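Local coordinates for uncharacterized protein (Trypanosoma brucei, PDB 2Q0X), which is of unknown function but has the alpha/beta-hydrolase fold and is probably a component of the paraflagellar rod, at residues F54-N59 and S281-A286; I139-V144 and F265-D270. One frame throughout, in Å; residues are numbered along the deposited sequence.

Contact 1. Residues F54-N59 and S281-A286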
loop_
_atom_site.group_PDB
_atom_site.type_symbol
_atom_site.label_atom_id
_atom_site.label_comp_id
_atom_site.label_asym_id
_atom_site.label_seq_id
_atom_site.Cartn_x
_atom_site.Cartn_y
_atom_site.Cartn_z
ATOM N N PHE A 54 7.931 -4.849 -9.974
ATOM C CA PHE A 54 8.900 -5.072 -11.030
ATOM C C PHE A 54 8.419 -4.414 -12.299
ATOM O O PHE A 54 7.306 -4.674 -12.747
ATOM C CB PHE A 54 9.121 -6.567 -11.254
ATOM C CG PHE A 54 9.759 -7.234 -10.091
ATOM C CD1 PHE A 54 11.127 -7.448 -10.061
ATOM C CD2 PHE A 54 8.996 -7.591 -8.985
ATOM C CE1 PHE A 54 11.727 -8.036 -8.962
ATOM C CE2 PHE A 54 9.577 -8.187 -7.884
ATOM C CZ PHE A 54 10.953 -8.407 -7.875
ATOM N N ASP A 55 9.268 -3.559 -12.860
ATOM C CA ASP A 55 8.996 -2.901 -14.120
ATOM C C ASP A 55 8.645 -3.944 -15.180
ATOM O O ASP A 55 7.697 -3.736 -15.938
ATOM C CB ASP A 55 10.201 -2.019 -14.568
ATOM C CG ASP A 55 10.339 -0.723 -13.751
ATOM O OD1 ASP A 55 9.493 -0.461 -12.871
ATOM O OD2 ASP A 55 11.302 0.042 -13.985
ATOM N N TYR A 56 9.352 -5.077 -15.200
ATOM C CA TYR A 56 9.086 -6.121 -16.207
ATOM C C TYR A 56 7.683 -6.739 -16.196
ATOM O O TYR A 56 7.288 -7.337 -17.179
ATOM C CB TYR A 56 10.175 -7.218 -16.221
ATOM C CG TYR A 56 9.999 -8.333 -15.213
ATOM C CD1 TYR A 56 9.061 -9.350 -15.423
ATOM C CD2 TYR A 56 10.784 -8.393 -14.080
ATOM C CE1 TYR A 56 8.898 -10.358 -14.534
ATOM C CE2 TYR A 56 10.619 -9.404 -13.176
ATOM C CZ TYR A 56 9.679 -10.394 -13.405
ATOM O OH TYR A 56 9.507 -11.425 -12.497
ATOM N N PHE A 57 6.938 -6.600 -15.102
ATOM C CA PHE A 57 5.525 -6.977 -15.055
ATOM C C PHE A 57 4.668 -6.393 -16.186
ATOM O O PHE A 57 3.679 -7.010 -16.591
ATOM C CB PHE A 57 4.907 -6.519 -13.726
ATOM C CG PHE A 57 5.268 -7.358 -12.544
ATOM C CD1 PHE A 57 6.202 -8.394 -12.621
ATOM C CD2 PHE A 57 4.673 -7.093 -11.316
ATOM C CE1 PHE A 57 6.503 -9.162 -11.495
ATOM C CE2 PHE A 57 4.978 -7.855 -10.196
ATOM C CZ PHE A 57 5.884 -8.887 -10.289
ATOM N N THR A 58 5.016 -5.193 -16.662
ATOM C CA THR A 58 4.322 -4.604 -17.805
ATOM C C THR A 58 4.575 -5.431 -19.067
ATOM O O THR A 58 3.656 -5.700 -19.840
ATOM C CB THR A 58 4.684 -3.095 -18.022
ATOM O OG1 THR A 58 6.084 -2.927 -18.246
ATOM C CG2 THR A 58 4.304 -2.286 -16.790
ATOM N N ASN A 59 5.820 -5.857 -19.240
ATOM C CA ASN A 59 6.214 -6.697 -20.375
ATOM C C ASN A 59 5.669 -8.135 -20.251
ATOM O O ASN A 59 5.149 -8.684 -21.217
ATOM C CB ASN A 59 7.735 -6.714 -20.510
ATOM C CG ASN A 59 8.310 -5.348 -20.768
ATOM O OD1 ASN A 59 8.101 -4.766 -21.837
ATOM N ND2 ASN A 59 9.032 -4.807 -19.783
ATOM N N SER A 281 14.500 -10.048 -18.974
ATOM C CA SER A 281 14.267 -10.922 -20.118
ATOM C C SER A 281 14.263 -12.404 -19.723
ATOM O O SER A 281 13.531 -13.203 -20.309
ATOM C CB SER A 281 15.364 -10.694 -21.163
ATOM O OG SER A 281 14.808 -10.408 -22.434
ATOM N N GLU A 282 15.133 -12.769 -18.778
ATOM C CA GLU A 282 15.186 -14.136 -18.250
ATOM C C GLU A 282 13.890 -14.489 -17.506
ATOM O O GLU A 282 13.317 -15.541 -17.763
ATOM C CB GLU A 282 16.375 -14.328 -17.302
ATOM C CG GLU A 282 17.770 -14.245 -17.960
ATOM C CD GLU A 282 18.895 -14.327 -16.919
ATOM O OE1 GLU A 282 18.589 -14.612 -15.731
ATOM O OE2 GLU A 282 20.073 -14.106 -17.278
ATOM N N HIS A 283 13.434 -13.606 -16.612
ATOM C CA HIS A 283 12.171 -13.820 -15.869
ATOM C C HIS A 283 10.995 -14.000 -16.823
ATOM O O HIS A 283 10.234 -14.948 -16.695
ATOM C CB HIS A 283 11.837 -12.651 -14.949
ATOM C CG HIS A 283 12.676 -12.570 -13.713
ATOM N ND1 HIS A 283 12.133 -12.316 -12.475
ATOM C CD2 HIS A 283 14.014 -12.659 -13.526
ATOM C CE1 HIS A 283 13.099 -12.284 -11.572
ATOM N NE2 HIS A 283 14.251 -12.488 -12.183
ATOM N N VAL A 284 10.842 -13.094 -17.776
ATOM C CA VAL A 284 9.692 -13.158 -18.673
ATOM C C VAL A 284 9.701 -14.470 -19.462
ATOM O O VAL A 284 8.690 -15.171 -19.538
ATOM C CB VAL A 284 9.644 -11.940 -19.620
ATOM C CG1 VAL A 284 8.646 -12.164 -20.766
ATOM C CG2 VAL A 284 9.291 -10.677 -18.825
ATOM N N ALA A 285 10.858 -14.789 -20.032
ATOM C CA ALA A 285 11.034 -15.984 -20.836
ATOM C C ALA A 285 10.806 -17.277 -20.035
ATOM O O ALA A 285 10.160 -18.185 -20.524
ATOM C CB ALA A 285 12.410 -15.986 -21.477
ATOM N N ALA A 286 11.332 -17.346 -18.815
ATOM C CA ALA A 286 11.171 -18.527 -17.959
ATOM C C ALA A 286 9.698 -18.731 -17.532
ATOM O O ALA A 286 9.194 -19.856 -17.503
ATOM C CB ALA A 286 12.080 -18.417 -16.714
#
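Tyr56 and His283 share the one hydrogen bond of this contact, between Tyr56 OH and His283 ND1 at 2.8 Å. The phenol oxygen arrives at the edge of the imidazole, in its plane, and either partner could supply the proton. NE2, the other nitrogen of His283, is hydrogen-bonded to Asp267 OD1, so both ring nitrogens are engaged and the rotation of the imidazole is fixed.

The aromatic contribution comes from the same two side chains, which cross at about a right angle. Their rings meet obliquely, with planes at 67°, while the CB of His283 makes a CH-pi contact over one face of the tyrosine, 3.9 Å from the Tyr56 ring centroid. Phe57 CD1 covers the opposite face near its rim. With chi1 at 85°, Tyr56 CG lies between the backbone N and the carbonyl carbon, which places the ring between Phe57 CD1 and His283 CB.

In the alpha/beta-hydrolase fold seen here, the contact joins the type I turn Phe54-Phe57, leading into helix 57-64, to the last modelled helix, 280-299. Tyr56 also touches Phe113 of the central strand 110-115, and its backbone N is hydrogen-bonded to a glycerol, probably from the crystallisation liquor.

Apolar packing is added by Val284, whose CG2 lies 3.7 Å from Tyr56 CD1, the two side chains running past each other in opposite directions.

Contact 2. Residues I139-V144 and F265-D270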
loop_
_atom_site.group_PDB
_atom_site.type_symbol
_atom_site.label_atom_id
_atom_site.label_comp_id
_atom_site.label_asym_id
_atom_site.label_seq_id
_atom_site.Cartn_x
_atom_site.Cartn_y
_atom_site.Cartn_z
ATOM N N ILE A 139 4.424 -20.334 -9.081
ATOM C CA ILE A 139 5.718 -19.761 -9.425
ATOM C C ILE A 139 6.232 -19.010 -8.211
ATOM O O ILE A 139 5.564 -18.116 -7.721
ATOM C CB ILE A 139 5.608 -18.751 -10.628
ATOM C CG1 ILE A 139 5.006 -19.419 -11.870
ATOM C CG2 ILE A 139 6.974 -18.096 -10.902
ATOM C CD1 ILE A 139 4.170 -18.477 -12.768
ATOM N N LEU A 140 7.426 -19.352 -7.751
ATOM C CA LEU A 140 7.991 -18.693 -6.589
ATOM C C LEU A 140 9.377 -18.166 -6.907
ATOM O O LEU A 140 10.213 -18.875 -7.457
ATOM C CB LEU A 140 8.062 -19.647 -5.391
ATOM C CG LEU A 140 6.791 -20.409 -4.990
ATOM C CD1 LEU A 140 7.089 -21.466 -3.933
ATOM C CD2 LEU A 140 5.724 -19.481 -4.559
ATOM N N HIS A 141 9.610 -16.913 -6.542
ATOM C CA HIS A 141 10.921 -16.281 -6.690
ATOM C C HIS A 141 11.492 -16.018 -5.325
ATOM O O HIS A 141 10.784 -15.568 -4.417
ATOM C CB HIS A 141 10.853 -14.981 -7.506
ATOM C CG HIS A 141 12.191 -14.336 -7.735
ATOM N ND1 HIS A 141 12.832 -13.591 -6.768
ATOM C CD2 HIS A 141 13.016 -14.346 -8.808
ATOM C CE1 HIS A 141 13.985 -13.157 -7.242
ATOM N NE2 HIS A 141 14.124 -13.608 -8.476
ATOM N N GLY A 142 12.787 -16.306 -5.195
ATOM C CA GLY A 142 13.526 -15.907 -4.022
ATOM C C GLY A 142 14.997 -15.671 -4.262
ATOM O O GLY A 142 15.619 -16.279 -5.146
ATOM N N VAL A 143 15.544 -14.766 -3.459
ATOM C CA VAL A 143 16.979 -14.554 -3.356
ATOM C C VAL A 143 17.473 -15.380 -2.192
ATOM O O VAL A 143 16.920 -15.324 -1.105
ATOM C CB VAL A 143 17.322 -13.091 -3.091
ATOM C CG1 VAL A 143 18.867 -12.912 -2.981
ATOM C CG2 VAL A 143 16.686 -12.184 -4.177
ATOM N N VAL A 144 18.527 -16.141 -2.418
ATOM C CA VAL A 144 19.068 -17.021 -1.385
ATOM C C VAL A 144 20.498 -16.599 -1.036
ATOM O O VAL A 144 21.180 -15.985 -1.850
ATOM C CB VAL A 144 19.051 -18.493 -1.847
ATOM C CG1 VAL A 144 17.634 -18.946 -2.044
ATOM C CG2 VAL A 144 19.863 -18.673 -3.149
ATOM N N PHE A 265 18.592 -17.197 -11.949
ATOM C CA PHE A 265 18.482 -15.926 -12.664
ATOM C C PHE A 265 19.607 -14.980 -12.283
ATOM O O PHE A 265 20.020 -14.923 -11.119
ATOM C CB PHE A 265 17.101 -15.311 -12.424
ATOM C CG PHE A 265 15.998 -16.194 -12.923
ATOM C CD1 PHE A 265 15.587 -17.297 -12.182
ATOM C CD2 PHE A 265 15.439 -15.988 -14.176
ATOM C CE1 PHE A 265 14.616 -18.148 -12.667
ATOM C CE2 PHE A 265 14.469 -16.839 -14.660
ATOM C CZ PHE A 265 14.054 -17.920 -13.896
ATOM N N ASN A 266 20.092 -14.228 -13.272
ATOM C CA ASN A 266 21.197 -13.298 -13.074
ATOM C C ASN A 266 20.695 -11.940 -12.564
ATOM O O ASN A 266 21.148 -10.899 -13.011
ATOM C CB ASN A 266 22.003 -13.142 -14.382
ATOM C CG ASN A 266 22.552 -14.470 -14.887
ATOM O OD1 ASN A 266 23.337 -15.127 -14.209
ATOM N ND2 ASN A 266 22.118 -14.882 -16.072
ATOM N N ASP A 267 19.764 -11.971 -11.614
ATOM C CA ASP A 267 19.277 -10.778 -10.934
ATOM C C ASP A 267 20.425 -10.098 -10.215
ATOM O O ASP A 267 21.273 -10.763 -9.650
ATOM C CB ASP A 267 18.219 -11.161 -9.888
ATOM C CG ASP A 267 16.955 -11.739 -10.503
ATOM O OD1 ASP A 267 16.782 -11.667 -11.731
ATOM O OD2 ASP A 267 16.131 -12.269 -9.751
ATOM N N THR A 268 20.454 -8.775 -10.229
ATOM C CA THR A 268 21.371 -8.046 -9.359
ATOM C C THR A 268 20.696 -7.910 -7.988
ATOM O O THR A 268 19.578 -7.400 -7.880
ATOM C CB THR A 268 21.726 -6.687 -9.947
ATOM O OG1 THR A 268 22.153 -6.879 -11.300
ATOM C CG2 THR A 268 22.826 -6.010 -9.126
ATOM N N CYS A 269 21.371 -8.416 -6.958
ATOM C CA CYS A 269 20.848 -8.427 -5.601
ATOM C C CYS A 269 21.831 -7.762 -4.659
ATOM O O CYS A 269 23.037 -7.857 -4.860
ATOM C CB CYS A 269 20.601 -9.867 -5.151
ATOM S SG CYS A 269 19.619 -10.855 -6.321
ATOM N N ASP A 270 21.336 -7.085 -3.628
ATOM C CA ASP A 270 22.246 -6.572 -2.608
ATOM C C ASP A 270 22.598 -7.712 -1.647
ATOM O O ASP A 270 22.354 -8.877 -1.966
ATOM C CB ASP A 270 21.681 -5.315 -1.915
ATOM C CG ASP A 270 20.444 -5.588 -1.086
ATOM O OD1 ASP A 270 20.101 -6.752 -0.876
ATOM O OD2 ASP A 270 19.816 -4.612 -0.632
#
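His141 and Asp267 reach for each other from opposite directions, and His141 NE2 donates to Asp267 OD2 at 2.7 Å. The angle at the hydrogen is 149°. The carboxylate oxygen sits at the imidazole edge, near the ring plane, and is approached nearly along its own C-O bond. Ring and carboxylate lie 27° apart, so the two flat groups are almost coplanar. The histidine gets there with CG anti to its own backbone N (chi1 -177°), which carries the ring out from the strand so that its NE2 edge meets the aspartate.

The second carboxylate oxygen, Asp267 OD1, accepts from Ala279 N and is hydrogen-bonded to His283 NE2, so the buried acid is held through both oxygens.

In this alpha/beta-hydrolase fold, His141 and Val143 belong to strand 135-143 of the central mixed sheet, between 110-115 and 227-232. Residues 265-270 follow strand 260-264, at one edge of the sheet within this chain, and include the short strand 268-269, which pairs antiparallel with 275-277.

Further along, Val143 and Cys269 turn their side chains toward each other. The sulfur approaches both valine methyls at similar range, with Cys269 SG 3.9 Å from Val143 CG2 and 4.0 Å from Val143 CG1. Val275 of the neighbouring short strand touches Val143, His141 and Asp267.

Overall arrangement
From the N terminus, the chain first passes through 54-59, at the entry to helix 57-64, and later through 139-144 in the central sheet. It then runs through helices and strand 227-232 to 260-264 before reaching 265-270, where contact 2 closes a loop with 120 residues between its segments. Only in helix 280-299 does contact 1 close its longer loop, with 221 residues between its segments, so contact 2 lies wholly within it. The contact centres are about 13 Å apart, and residues 281-286 meet both 265-270 and 139-144. Together they link the last modelled helix to the sheet and to the turn leading into helix 57-64.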